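Local structure of PrgX (Enterococcus faecalis, 2AWI) at residues A[242-247]-A[251-256]; A[20-25]-A[30-35]; A[83-86]-A[91-94]; A[151-156]-A[191-196]; A[119-124]-A[128-133]. The protein acts as the receptor for the peptide sex pheromone cCF10 and as a repressor in the regulation of conjugation, probably by binding DNA. The protein carries 1 engineered substitution. One frame throughout, in Å; residues are numbered along the deposited sequence.

The five contacts follow the chain in the order 2, 3, 5, 4, 1. Contact 2 stands apart in the N-terminal helix-turn-helix region, its centre 63 Å from that of contact 1, and the two lie on opposite sides of the chain's centre. Contacts 3 and 5 are neighbours, 14 Å between centres, where helices 74-87, 92-102, 107-122 and 128-142 gather. Contact 4 lies near the middle of the chain and joins helix 150-159 to helix 184-203; its centre is 24 Å from contact 3 and 26 Å from contact 1. Contacts 1, 4 and 5 all fall in the C-terminal TPR region. This layout of a largely helical chain is consistent with a probable DNA-binding end joined to a regulatory body.

Contact 1 of 5, residues A[242-247]-A[251-256]; sequences IYQFLT and IDSYLN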
# COMPACT_ATOMS: atom_id res chain seq x y z
N ILE A 242 4.67 -11.90 -13.72
CA ILE A 242 3.73 -11.78 -14.83
C ILE A 242 3.42 -13.18 -15.36
O ILE A 242 2.28 -13.48 -15.71
CB ILE A 242 4.31 -10.92 -15.95
CG1 ILE A 242 4.54 -9.50 -15.44
CG2 ILE A 242 3.38 -10.92 -17.16
CD1 ILE A 242 3.28 -8.81 -14.93
N TYR A 243 4.44 -14.03 -15.42
CA TYR A 243 4.28 -15.41 -15.89
C TYR A 243 3.25 -16.13 -15.02
O TYR A 243 2.37 -16.82 -15.53
CB TYR A 243 5.61 -16.15 -15.80
CG TYR A 243 5.51 -17.65 -16.06
CD1 TYR A 243 5.43 -18.14 -17.36
CD2 TYR A 243 5.47 -18.56 -15.01
CE1 TYR A 243 5.32 -19.51 -17.61
CE2 TYR A 243 5.36 -19.94 -15.25
CZ TYR A 243 5.28 -20.40 -16.55
OH TYR A 243 5.16 -21.75 -16.81
N GLN A 244 3.36 -15.96 -13.70
CA GLN A 244 2.46 -16.58 -12.75
C GLN A 244 1.03 -16.07 -12.89
O GLN A 244 0.07 -16.81 -12.67
CB GLN A 244 2.95 -16.34 -11.32
CG GLN A 244 4.34 -16.89 -11.03
CD GLN A 244 4.84 -16.54 -9.64
OE1 GLN A 244 5.96 -16.90 -9.26
NE2 GLN A 244 4.03 -15.82 -8.87
N PHE A 245 0.89 -14.80 -13.24
CA PHE A 245 -0.43 -14.20 -13.42
C PHE A 245 -1.05 -14.77 -14.69
O PHE A 245 -2.22 -15.17 -14.70
CB PHE A 245 -0.31 -12.68 -13.54
CG PHE A 245 -1.63 -11.98 -13.68
CD1 PHE A 245 -2.54 -11.94 -12.62
CD2 PHE A 245 -1.97 -11.35 -14.88
CE1 PHE A 245 -3.77 -11.29 -12.75
CE2 PHE A 245 -3.19 -10.70 -15.02
CZ PHE A 245 -4.10 -10.66 -13.96
N LEU A 246 -0.26 -14.80 -15.75
CA LEU A 246 -0.73 -15.31 -17.03
C LEU A 246 -1.15 -16.78 -16.94
O LEU A 246 -2.04 -17.21 -17.67
CB LEU A 246 0.36 -15.15 -18.09
CG LEU A 246 0.81 -13.74 -18.44
CD1 LEU A 246 1.78 -13.80 -19.60
CD2 LEU A 246 -0.39 -12.87 -18.79
N THR A 247 -0.51 -17.53 -16.05
CA THR A 247 -0.81 -18.95 -15.89
C THR A 247 -2.08 -19.22 -15.09
O THR A 247 -2.91 -20.03 -15.49
CB THR A 247 0.36 -19.69 -15.21
OG1 THR A 247 1.53 -19.59 -16.03
CG2 THR A 247 0.01 -21.16 -15.00
N ILE A 251 -3.80 -12.58 -8.26
CA ILE A 251 -3.69 -11.15 -7.99
C ILE A 251 -2.40 -10.78 -7.25
O ILE A 251 -1.78 -9.76 -7.57
CB ILE A 251 -4.90 -10.60 -7.19
CG1 ILE A 251 -4.90 -9.07 -7.29
CG2 ILE A 251 -4.83 -11.04 -5.74
CD1 ILE A 251 -5.91 -8.39 -6.40
N ASP A 252 -2.00 -11.58 -6.26
CA ASP A 252 -0.76 -11.30 -5.53
C ASP A 252 0.41 -11.19 -6.50
O ASP A 252 1.32 -10.38 -6.29
CB ASP A 252 -0.46 -12.38 -4.50
CG ASP A 252 -1.29 -12.24 -3.24
OD1 ASP A 252 -1.73 -11.11 -2.94
OD2 ASP A 252 -1.50 -13.25 -2.54
N SER A 253 0.39 -11.99 -7.55
CA SER A 253 1.46 -11.95 -8.54
C SER A 253 1.38 -10.65 -9.31
O SER A 253 2.40 -10.10 -9.74
CB SER A 253 1.35 -13.13 -9.51
OG SER A 253 1.66 -14.35 -8.87
N TYR A 254 0.16 -10.16 -9.50
CA TYR A 254 -0.02 -8.92 -10.24
C TYR A 254 0.48 -7.76 -9.39
O TYR A 254 1.09 -6.82 -9.90
CB TYR A 254 -1.49 -8.71 -10.59
CG TYR A 254 -1.71 -7.59 -11.59
CD1 TYR A 254 -1.70 -6.25 -11.19
CD2 TYR A 254 -1.89 -7.88 -12.94
CE1 TYR A 254 -1.85 -5.23 -12.12
CE2 TYR A 254 -2.04 -6.86 -13.88
CZ TYR A 254 -2.02 -5.54 -13.46
OH TYR A 254 -2.15 -4.55 -14.40
N LEU A 255 0.21 -7.83 -8.09
CA LEU A 255 0.65 -6.80 -7.17
C LEU A 255 2.17 -6.82 -7.04
O LEU A 255 2.81 -5.76 -7.06
CB LEU A 255 0.01 -7.03 -5.79
CG LEU A 255 -1.52 -7.06 -5.80
CD1 LEU A 255 -2.04 -7.23 -4.37
CD2 LEU A 255 -2.07 -5.78 -6.42
N ASN A 256 2.76 -8.01 -6.92
CA ASN A 256 4.21 -8.12 -6.82
C ASN A 256 4.86 -7.43 -8.01
O ASN A 256 5.80 -6.65 -7.85
CB ASN A 256 4.64 -9.60 -6.78
CG ASN A 256 4.27 -10.30 -5.48
OD1 ASN A 256 4.13 -9.67 -4.43
ND2 ASN A 256 4.14 -11.62 -5.53
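Phe-245 and Tyr-254 carry the aromatic half of this contact in a T-shaped pair: the Tyr-254 edge points at the Phe-245 face, with centroids 5.0 Å apart and planes at 67°. The leading atom is Tyr-254 CD2, which sits over the centre of the phenylalanine ring and comes within 3.7 Å of Phe-245 CZ. Phe-289 makes a further edge-to-face contact with Phe-245, and the Tyr-254 hydroxyl is hydrogen-bonded to Ser-284.

One polar bond lies apart from the rings. The Gln-244 chain runs extended beyond CG, carrying NE2 to 2.8 Å from Ser-253 OG; the hydroxyl lies nearly in the amide plane, although the N-H...O angle of 142° shows a bent bond. Segments 242-247 and 251-256 of helices 230-248 and 251-266 run roughly antiparallel (152°), the pairing from which TPR-type arrays are built. The contact thus combines a directional ring pair in its buried part with one bent hydrogen bond, through which the partly exposed Gln-244 gives the buried Ser-253 hydroxyl a donor.

Contact 2 of 5, residues A[20-25]-A[30-35]; sequences IDLYSG and SVYIKV
Tyr-32 holds CG opposite its backbone N (chi1 -179°), which sends its ring across to helix 19-23, while Tyr-23 has CG lodged between the backbone N and the carbonyl carbon (chi1 72°), the crowded position. The result is that the two tyrosines meet at their roots: Tyr-23 CB is 3.7 Å from Tyr-32 CB, and Tyr-23 CD1 lies 3.9 Å from the same Tyr-32 CB. Their rings are inclined at 35°. Farther out, the Tyr-32 ring passes Leu-22, with Tyr-32 CE2 3.9 Å from Leu-22 CB and Tyr-32 OH 3.7 Å from Leu-22 CG.

Helices 19-23 and 29-36 are the two consecutive short helices of a helix-turn-helix, as in XRE-type repressors, where the second of the two is the usual recognition helix. Helix 44-54 backs the pair: Phe-50 meets the Tyr-32 ring edge-to-face and also touches Leu-22. The Tyr-32 hydroxyl is hydrogen-bonded to Glu-36, so the polar end of this otherwise apolar bridge has a partner on its own helix. At the end of helix 19-23, Ile-20 O accepts from Ser-24 N at 3.0 Å and from Ser-24 OG at 2.9 Å, approached from opposite faces of the carbonyl plane.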
# COMPACT_ATOMS: atom_id res chain seq x y z
N ILE A 20 64.24 -3.36 -7.58
CA ILE A 20 64.70 -4.67 -7.12
C ILE A 20 63.57 -5.51 -6.55
O ILE A 20 63.52 -6.72 -6.76
CB ILE A 20 65.77 -4.55 -5.99
CG1 ILE A 20 65.77 -3.13 -5.44
CG2 ILE A 20 67.14 -5.01 -6.49
CD1 ILE A 20 66.58 -2.98 -4.19
N ASP A 21 62.67 -4.86 -5.80
CA ASP A 21 61.56 -5.57 -5.18
C ASP A 21 60.63 -6.20 -6.19
O ASP A 21 59.89 -7.13 -5.87
CB ASP A 21 60.77 -4.62 -4.27
CG ASP A 21 61.60 -4.09 -3.11
OD1 ASP A 21 62.20 -4.91 -2.37
OD2 ASP A 21 61.64 -2.86 -2.93
N LEU A 22 60.67 -5.70 -7.42
CA LEU A 22 59.83 -6.20 -8.49
C LEU A 22 60.49 -7.25 -9.37
O LEU A 22 59.90 -8.31 -9.62
CB LEU A 22 59.36 -5.05 -9.39
CG LEU A 22 58.07 -4.30 -9.05
CD1 LEU A 22 56.88 -5.17 -9.36
CD2 LEU A 22 58.09 -3.89 -7.58
N TYR A 23 61.70 -6.98 -9.84
CA TYR A 23 62.37 -7.91 -10.74
C TYR A 23 63.23 -9.01 -10.14
O TYR A 23 63.50 -10.00 -10.81
CB TYR A 23 63.22 -7.15 -11.78
CG TYR A 23 64.48 -6.50 -11.23
CD1 TYR A 23 64.52 -5.14 -10.93
CD2 TYR A 23 65.64 -7.26 -11.00
CE1 TYR A 23 65.68 -4.54 -10.43
CE2 TYR A 23 66.80 -6.68 -10.49
CZ TYR A 23 66.81 -5.32 -10.21
OH TYR A 23 67.96 -4.73 -9.73
N SER A 24 63.65 -8.87 -8.88
CA SER A 24 64.51 -9.91 -8.33
C SER A 24 63.83 -11.27 -8.36
O SER A 24 62.73 -11.44 -7.84
CB SER A 24 64.99 -9.56 -6.90
OG SER A 24 63.90 -9.50 -5.98
N GLY A 25 64.49 -12.23 -9.01
CA GLY A 25 63.96 -13.57 -9.12
C GLY A 25 63.10 -13.75 -10.35
O GLY A 25 62.69 -14.87 -10.67
N SER A 30 68.46 -4.76 -15.91
CA SER A 30 68.46 -4.11 -17.22
C SER A 30 67.15 -4.31 -17.98
O SER A 30 66.55 -3.33 -18.46
CB SER A 30 69.63 -4.64 -18.06
OG SER A 30 69.62 -6.06 -18.11
N VAL A 31 66.70 -5.56 -18.09
CA VAL A 31 65.46 -5.85 -18.80
C VAL A 31 64.24 -5.21 -18.15
O VAL A 31 63.35 -4.71 -18.83
CB VAL A 31 65.22 -7.37 -18.91
CG1 VAL A 31 63.85 -7.63 -19.53
CG2 VAL A 31 66.31 -8.02 -19.75
N TYR A 32 64.20 -5.20 -16.82
CA TYR A 32 63.07 -4.61 -16.14
C TYR A 32 62.94 -3.13 -16.44
O TYR A 32 61.83 -2.61 -16.53
CB TYR A 32 63.16 -4.81 -14.62
CG TYR A 32 61.97 -4.22 -13.90
CD1 TYR A 32 62.00 -2.91 -13.41
CD2 TYR A 32 60.78 -4.93 -13.80
CE1 TYR A 32 60.87 -2.34 -12.84
CE2 TYR A 32 59.64 -4.36 -13.23
CZ TYR A 32 59.69 -3.07 -12.75
OH TYR A 32 58.55 -2.51 -12.21
N ILE A 33 64.07 -2.45 -16.61
CA ILE A 33 64.06 -1.03 -16.92
C ILE A 33 63.38 -0.80 -18.26
O ILE A 33 62.63 0.15 -18.43
CB ILE A 33 65.50 -0.44 -16.95
CG1 ILE A 33 66.06 -0.41 -15.53
CG2 ILE A 33 65.49 0.97 -17.55
CD1 ILE A 33 67.45 0.20 -15.42
N LYS A 34 63.66 -1.68 -19.22
CA LYS A 34 63.06 -1.56 -20.54
C LYS A 34 61.55 -1.78 -20.43
O LYS A 34 60.77 -1.13 -21.14
CB LYS A 34 63.68 -2.57 -21.50
CG LYS A 34 65.12 -2.27 -21.87
CD LYS A 34 65.69 -3.25 -22.88
CE LYS A 34 67.12 -2.89 -23.25
NZ LYS A 34 67.74 -3.88 -24.17
N VAL A 35 61.14 -2.68 -19.54
CA VAL A 35 59.73 -2.96 -19.32
C VAL A 35 58.99 -1.73 -18.82
O VAL A 35 57.89 -1.44 -19.30
CB VAL A 35 59.54 -4.10 -18.30
CG1 VAL A 35 58.10 -4.13 -17.82
CG2 VAL A 35 59.90 -5.44 -18.93

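Contact 3 of 5, residues A[83-86]-A[91-94]; sequences SKIF and LFDK
The Phe-92 ring receives Ile-85 at its edge, the methyl CG2 lying near the ring plane rather than over a face. Its flat surface is used in another way, for Phe-96, one turn along the same helix, stacks with it. The closest meeting with Ile-85 is at the base of the residue: Ile-85 CG2 is 3.5 Å from Phe-92 N and 3.9 Å from Phe-92 CB. With CG2 opposite the Ile-85 backbone N, this methyl is aimed at the backbone of Phe-92, leaving CG1 for Leu-91, where Ile-85 CG1 approaches Leu-91 CB to 3.8 Å.

Helix 74-87 thus packs its C-terminal turn against the beginning of the next helix, across a short connection in an all-helical fold. Leu-91, which is partly exposed, also brings its CD1 to 4.3 Å from the carbonyl O of Lys-84. No hydrogen bond joins the two segments, so the contact is one of apolar packing. Helix 107-122 covers the inner side: Tyr-116 touches both Ile-85 and Phe-92, and Ile-119 and Ala-120 also reach the Phe-92 ring.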
# COMPACT_ATOMS: atom_id res chain seq x y z
N SER A 83 27.83 3.83 -31.78
CA SER A 83 27.11 4.84 -31.00
C SER A 83 27.00 6.16 -31.75
O SER A 83 25.94 6.78 -31.80
CB SER A 83 27.82 5.07 -29.66
OG SER A 83 29.11 5.62 -29.85
N LYS A 84 28.11 6.57 -32.35
CA LYS A 84 28.15 7.82 -33.10
C LYS A 84 27.22 7.76 -34.31
O LYS A 84 26.47 8.70 -34.56
CB LYS A 84 29.58 8.11 -33.56
CG LYS A 84 30.62 7.93 -32.45
CD LYS A 84 31.98 8.49 -32.84
CE LYS A 84 32.02 10.01 -32.71
NZ LYS A 84 31.82 10.45 -31.29
N ILE A 85 27.27 6.65 -35.04
CA ILE A 85 26.43 6.49 -36.23
C ILE A 85 24.95 6.41 -35.87
O ILE A 85 24.09 6.72 -36.70
CB ILE A 85 26.83 5.22 -37.03
CG1 ILE A 85 28.24 5.40 -37.60
CG2 ILE A 85 25.84 4.99 -38.17
CD1 ILE A 85 28.71 4.24 -38.46
N PHE A 86 24.64 6.00 -34.64
CA PHE A 86 23.24 5.91 -34.23
C PHE A 86 22.63 7.30 -34.14
O PHE A 86 21.48 7.51 -34.52
CB PHE A 86 23.12 5.22 -32.86
CG PHE A 86 21.71 5.23 -32.32
CD1 PHE A 86 20.70 4.53 -32.96
CD2 PHE A 86 21.40 5.96 -31.18
CE1 PHE A 86 19.39 4.55 -32.49
CE2 PHE A 86 20.09 6.00 -30.69
CZ PHE A 86 19.08 5.29 -31.35
N LEU A 91 26.23 8.83 -41.49
CA LEU A 91 27.49 8.11 -41.48
C LEU A 91 27.28 6.63 -41.82
O LEU A 91 28.18 5.98 -42.35
CB LEU A 91 28.14 8.23 -40.10
CG LEU A 91 28.25 9.66 -39.54
CD1 LEU A 91 28.68 9.60 -38.08
CD2 LEU A 91 29.24 10.45 -40.38
N PHE A 92 26.10 6.13 -41.50
CA PHE A 92 25.73 4.74 -41.74
C PHE A 92 26.29 4.19 -43.05
O PHE A 92 27.29 3.47 -43.07
CB PHE A 92 24.20 4.63 -41.74
CG PHE A 92 23.69 3.23 -41.95
CD1 PHE A 92 23.66 2.32 -40.91
CD2 PHE A 92 23.22 2.83 -43.20
CE1 PHE A 92 23.18 1.03 -41.10
CE2 PHE A 92 22.74 1.55 -43.41
CZ PHE A 92 22.72 0.64 -42.35
N ASP A 93 25.62 4.54 -44.13
CA ASP A 93 25.96 4.12 -45.48
C ASP A 93 27.43 3.80 -45.76
O ASP A 93 27.78 2.65 -46.03
CB ASP A 93 25.49 5.19 -46.47
CG ASP A 93 25.04 4.61 -47.78
OD1 ASP A 93 25.85 3.95 -48.46
OD2 ASP A 93 23.86 4.81 -48.14
N LYS A 94 28.28 4.82 -45.70
CA LYS A 94 29.70 4.65 -45.99
C LYS A 94 30.43 3.68 -45.07
O LYS A 94 31.33 2.96 -45.50
CB LYS A 94 30.39 6.02 -45.95
CG LYS A 94 31.68 6.08 -46.75
CD LYS A 94 32.08 7.52 -47.02
CE LYS A 94 33.28 7.60 -47.96
NZ LYS A 94 33.60 9.01 -48.33

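Contact 4 of 5, residues A[151-156]-A[191-196]; sequences IDCEIV and QTVLKN. Engineered in segment 151-156: Cys-153 (natural residue Tyr).
Val-193 enters between Cys-153 and Val-156, and each of its methyl groups meets one of them. Toward Val-156 the methyls touch, Val-193 CG1 lying 3.4 Å from Val-156 CG1, a doubtfully short distance, with the two side chains crossing at about a right angle. The other methyl, Val-193 CG2, is 3.6 Å from Cys-153 CB. Cys-153 is an engineered residue, a tyrosine in the natural sequence, and it reaches Val-193 through its CB rather than through its sulfur.

All three of these residues are buried, and the contact lies close to the centre of the chain. Helices 150-159 and 184-203, which it brings together, belong to the TPR region but are not consecutive, since helix 165-172 comes between them. Tyr-176, in a loop, packs on both Cys-153 and Val-193.

No polar bond joins the two segments, though Asn-196 makes a weak hydrogen bond to Ser-157, just beyond, on helix 150-159. Lys-195 NZ donates to the side chain of its neighbour, Asn-196 OD1, at 2.8 Å, tilted 22° from the carbonyl plane. On the other helix the acids point to outside partners: Asp-152 forms a salt bridge with Arg-145, and Glu-154 one with Lys-79.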
# COMPACT_ATOMS: atom_id res chain seq x y z
N ILE A 151 30.92 -13.66 -26.45
CA ILE A 151 30.53 -12.99 -27.68
C ILE A 151 29.38 -13.71 -28.41
O ILE A 151 28.62 -13.09 -29.16
CB ILE A 151 31.74 -12.82 -28.62
CG1 ILE A 151 31.34 -12.02 -29.86
CG2 ILE A 151 32.29 -14.18 -29.00
CD1 ILE A 151 30.80 -10.64 -29.57
N ASP A 152 29.26 -15.02 -28.19
CA ASP A 152 28.17 -15.78 -28.81
C ASP A 152 26.85 -15.35 -28.18
O ASP A 152 25.84 -15.18 -28.86
CB ASP A 152 28.38 -17.29 -28.63
CG ASP A 152 29.52 -17.82 -29.47
OD1 ASP A 152 29.49 -17.61 -30.70
OD2 ASP A 152 30.43 -18.46 -28.90
N CYS A 153 26.86 -15.18 -26.86
CA CYS A 153 25.65 -14.74 -26.17
C CYS A 153 25.36 -13.27 -26.49
O CYS A 153 24.22 -12.83 -26.40
CB CYS A 153 25.78 -14.97 -24.67
SG CYS A 153 25.61 -16.72 -24.22
N GLU A 154 26.38 -12.52 -26.88
CA GLU A 154 26.18 -11.12 -27.23
C GLU A 154 25.49 -11.13 -28.59
O GLU A 154 24.51 -10.42 -28.82
CB GLU A 154 27.52 -10.38 -27.32
CG GLU A 154 27.38 -8.87 -27.49
CD GLU A 154 28.73 -8.17 -27.63
OE1 GLU A 154 29.61 -8.38 -26.76
OE2 GLU A 154 28.90 -7.41 -28.61
N ILE A 155 26.01 -11.95 -29.50
CA ILE A 155 25.44 -12.09 -30.84
C ILE A 155 23.96 -12.49 -30.75
O ILE A 155 23.10 -11.90 -31.39
CB ILE A 155 26.22 -13.15 -31.66
CG1 ILE A 155 27.52 -12.54 -32.18
CG2 ILE A 155 25.36 -13.69 -32.79
CD1 ILE A 155 28.44 -13.51 -32.89
N VAL A 156 23.67 -13.50 -29.94
CA VAL A 156 22.29 -13.96 -29.78
C VAL A 156 21.37 -12.82 -29.35
O VAL A 156 20.24 -12.72 -29.81
CB VAL A 156 22.21 -15.10 -28.76
CG1 VAL A 156 20.92 -15.00 -27.97
CG2 VAL A 156 22.26 -16.43 -29.49
N GLN A 191 23.62 -13.32 -19.10
CA GLN A 191 22.38 -12.94 -18.42
C GLN A 191 21.49 -12.06 -19.29
O GLN A 191 20.27 -12.18 -19.27
CB GLN A 191 22.69 -12.19 -17.13
CG GLN A 191 22.86 -13.07 -15.90
CD GLN A 191 23.45 -12.31 -14.73
OE1 GLN A 191 24.66 -12.14 -14.62
NE2 GLN A 191 22.58 -11.83 -13.84
N THR A 192 22.12 -11.17 -20.06
CA THR A 192 21.38 -10.26 -20.93
C THR A 192 20.47 -11.03 -21.88
O THR A 192 19.33 -10.64 -22.11
CB THR A 192 22.35 -9.38 -21.74
OG1 THR A 192 23.21 -8.66 -20.84
CG2 THR A 192 21.58 -8.37 -22.59
N VAL A 193 21.00 -12.12 -22.43
CA VAL A 193 20.26 -12.96 -23.37
C VAL A 193 18.96 -13.43 -22.75
O VAL A 193 17.90 -13.25 -23.34
CB VAL A 193 21.06 -14.24 -23.75
CG1 VAL A 193 20.21 -15.12 -24.65
CG2 VAL A 193 22.35 -13.87 -24.44
N LEU A 194 19.05 -14.02 -21.57
CA LEU A 194 17.87 -14.54 -20.91
C LEU A 194 16.85 -13.45 -20.65
O LEU A 194 15.67 -13.63 -20.93
CB LEU A 194 18.27 -15.23 -19.60
CG LEU A 194 19.45 -16.20 -19.75
CD1 LEU A 194 19.80 -16.81 -18.41
CD2 LEU A 194 19.07 -17.28 -20.75
N LYS A 195 17.30 -12.31 -20.12
CA LYS A 195 16.38 -11.23 -19.82
C LYS A 195 15.66 -10.75 -21.07
O LYS A 195 14.44 -10.58 -21.07
CB LYS A 195 17.14 -10.07 -19.16
CG LYS A 195 16.26 -8.98 -18.57
CD LYS A 195 15.98 -7.88 -19.58
CE LYS A 195 17.25 -7.13 -19.95
NZ LYS A 195 17.02 -6.07 -20.98
N ASN A 196 16.41 -10.54 -22.15
CA ASN A 196 15.81 -10.09 -23.40
C ASN A 196 14.92 -11.17 -24.00
O ASN A 196 13.84 -10.87 -24.52
CB ASN A 196 16.89 -9.70 -24.41
CG ASN A 196 17.63 -8.45 -24.01
OD1 ASN A 196 17.11 -7.62 -23.26
ND2 ASN A 196 18.84 -8.28 -24.53

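Contact 5 of 5, residues A[119-124]-A[128-133]; sequences IAHHYN and PTFNKT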
# COMPACT_ATOMS: atom_id res chain seq x y z
N ILE A 119 20.48 -0.36 -36.30
CA ILE A 119 20.38 1.07 -36.62
C ILE A 119 19.47 1.29 -37.82
O ILE A 119 18.56 2.12 -37.77
CB ILE A 119 21.78 1.66 -36.92
CG1 ILE A 119 22.60 1.78 -35.63
CG2 ILE A 119 21.64 3.02 -37.58
CD1 ILE A 119 24.06 2.11 -35.86
N ALA A 120 19.72 0.55 -38.90
CA ALA A 120 18.94 0.65 -40.12
C ALA A 120 17.45 0.37 -39.88
O ALA A 120 16.59 1.09 -40.40
CB ALA A 120 19.49 -0.30 -41.18
N HIS A 121 17.15 -0.67 -39.12
CA HIS A 121 15.76 -1.01 -38.83
C HIS A 121 15.09 0.15 -38.11
O HIS A 121 13.87 0.35 -38.23
CB HIS A 121 15.68 -2.25 -37.93
CG HIS A 121 15.78 -3.55 -38.68
ND1 HIS A 121 15.44 -4.76 -38.11
CD2 HIS A 121 16.17 -3.83 -39.94
CE1 HIS A 121 15.62 -5.73 -38.99
NE2 HIS A 121 16.07 -5.19 -40.11
N HIS A 122 15.88 0.92 -37.37
CA HIS A 122 15.38 2.05 -36.61
C HIS A 122 15.04 3.26 -37.48
O HIS A 122 13.90 3.71 -37.52
CB HIS A 122 16.40 2.44 -35.54
CG HIS A 122 15.89 3.43 -34.54
ND1 HIS A 122 14.75 3.20 -33.79
CD2 HIS A 122 16.35 4.64 -34.16
CE1 HIS A 122 14.54 4.24 -32.99
NE2 HIS A 122 15.50 5.12 -33.20
N TYR A 123 16.05 3.79 -38.17
CA TYR A 123 15.85 4.94 -39.04
C TYR A 123 15.33 4.51 -40.40
O TYR A 123 15.56 5.17 -41.42
CB TYR A 123 17.17 5.70 -39.19
CG TYR A 123 17.69 6.23 -37.87
CD1 TYR A 123 16.88 7.00 -37.04
CD2 TYR A 123 18.98 5.95 -37.45
CE1 TYR A 123 17.34 7.48 -35.82
CE2 TYR A 123 19.46 6.43 -36.23
CZ TYR A 123 18.63 7.19 -35.42
OH TYR A 123 19.08 7.67 -34.21
N ASN A 124 14.61 3.39 -40.40
CA ASN A 124 14.01 2.82 -41.60
C ASN A 124 14.91 2.85 -42.83
O ASN A 124 14.47 3.23 -43.92
CB ASN A 124 12.69 3.52 -41.91
CG ASN A 124 11.55 2.54 -42.11
OD1 ASN A 124 11.15 1.83 -41.19
ND2 ASN A 124 11.02 2.49 -43.33
N PRO A 128 18.64 -4.55 -47.80
CA PRO A 128 18.22 -5.76 -48.52
C PRO A 128 19.19 -6.93 -48.39
O PRO A 128 18.77 -8.08 -48.34
CB PRO A 128 18.09 -5.28 -49.96
CG PRO A 128 19.14 -4.21 -50.05
CD PRO A 128 18.92 -3.46 -48.75
N THR A 129 20.49 -6.63 -48.32
CA THR A 129 21.50 -7.67 -48.19
C THR A 129 21.27 -8.50 -46.94
O THR A 129 21.59 -9.69 -46.91
CB THR A 129 22.93 -7.09 -48.15
OG1 THR A 129 23.04 -6.14 -47.07
CG2 THR A 129 23.28 -6.41 -49.46
N PHE A 130 20.73 -7.87 -45.90
CA PHE A 130 20.47 -8.57 -44.64
C PHE A 130 19.65 -9.83 -44.84
O PHE A 130 20.16 -10.94 -44.65
CB PHE A 130 19.75 -7.64 -43.65
CG PHE A 130 19.49 -8.27 -42.32
CD1 PHE A 130 20.55 -8.71 -41.52
CD2 PHE A 130 18.19 -8.44 -41.86
CE1 PHE A 130 20.32 -9.31 -40.28
CE2 PHE A 130 17.94 -9.04 -40.62
CZ PHE A 130 19.01 -9.48 -39.83
N ASN A 131 18.39 -9.67 -45.22
CA ASN A 131 17.50 -10.81 -45.44
C ASN A 131 18.07 -11.80 -46.45
O ASN A 131 17.79 -13.00 -46.38
CB ASN A 131 16.13 -10.34 -45.92
CG ASN A 131 15.27 -9.82 -44.79
OD1 ASN A 131 14.09 -9.51 -44.98
ND2 ASN A 131 15.85 -9.70 -43.60
N LYS A 132 18.86 -11.30 -47.40
CA LYS A 132 19.44 -12.16 -48.42
C LYS A 132 20.60 -13.03 -47.92
O LYS A 132 20.94 -14.03 -48.55
CB LYS A 132 19.93 -11.32 -49.60
CG LYS A 132 18.92 -11.11 -50.74
CD LYS A 132 17.71 -10.26 -50.34
CE LYS A 132 16.60 -11.10 -49.71
NZ LYS A 132 16.03 -12.08 -50.68
N THR A 133 21.20 -12.67 -46.79
CA THR A 133 22.34 -13.44 -46.29
C THR A 133 22.28 -13.91 -44.84
O THR A 133 23.06 -14.77 -44.44
CB THR A 133 23.66 -12.65 -46.46
OG1 THR A 133 23.67 -11.55 -45.54
CG2 THR A 133 23.79 -12.12 -47.88
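His-121 and Phe-130 account for practically all of this small contact, which buries 55 Å² in total. Their rings form an offset edge-to-face pair: the edge of the imidazole is turned toward the phenylalanine face, the planes stand almost perpendicular at 86°, and the centroids are 5.8 Å apart. The closest atoms are His-121 NE2 and Phe-130 CD2 at 4.3 Å, so the rings approach loosely and the offset keeps the imidazole from sitting squarely over the phenyl ring. Phe-130 holds CG opposite its backbone N (chi1 -178°), which extends the ring from helix 128-142 toward His-121. The histidine side chain, in turn, brings its outer end closer than its CB.

The two partners differ in surroundings. His-121 is exposed, while Phe-130 is buried, so the imidazole lies along the rim of an apolar patch. Just beyond His-121 the helix ends: Tyr-123 N still bonds to Ile-119 O at 3.0 Å, but Tyr-123 leaves the helical conformation and Asn-124 takes a left-handed one in the short loop to helix 128-142, the next helix of the TPR region.

Phe-130 also packs on Tyr-113 and Ile-117 of helix 107-122 and on Leu-163 in a loop. Ile-119, facing the interior, touches Ile-82 and Ile-85 of helix 74-87, so helix 107-122 lies between that helix and helix 128-142.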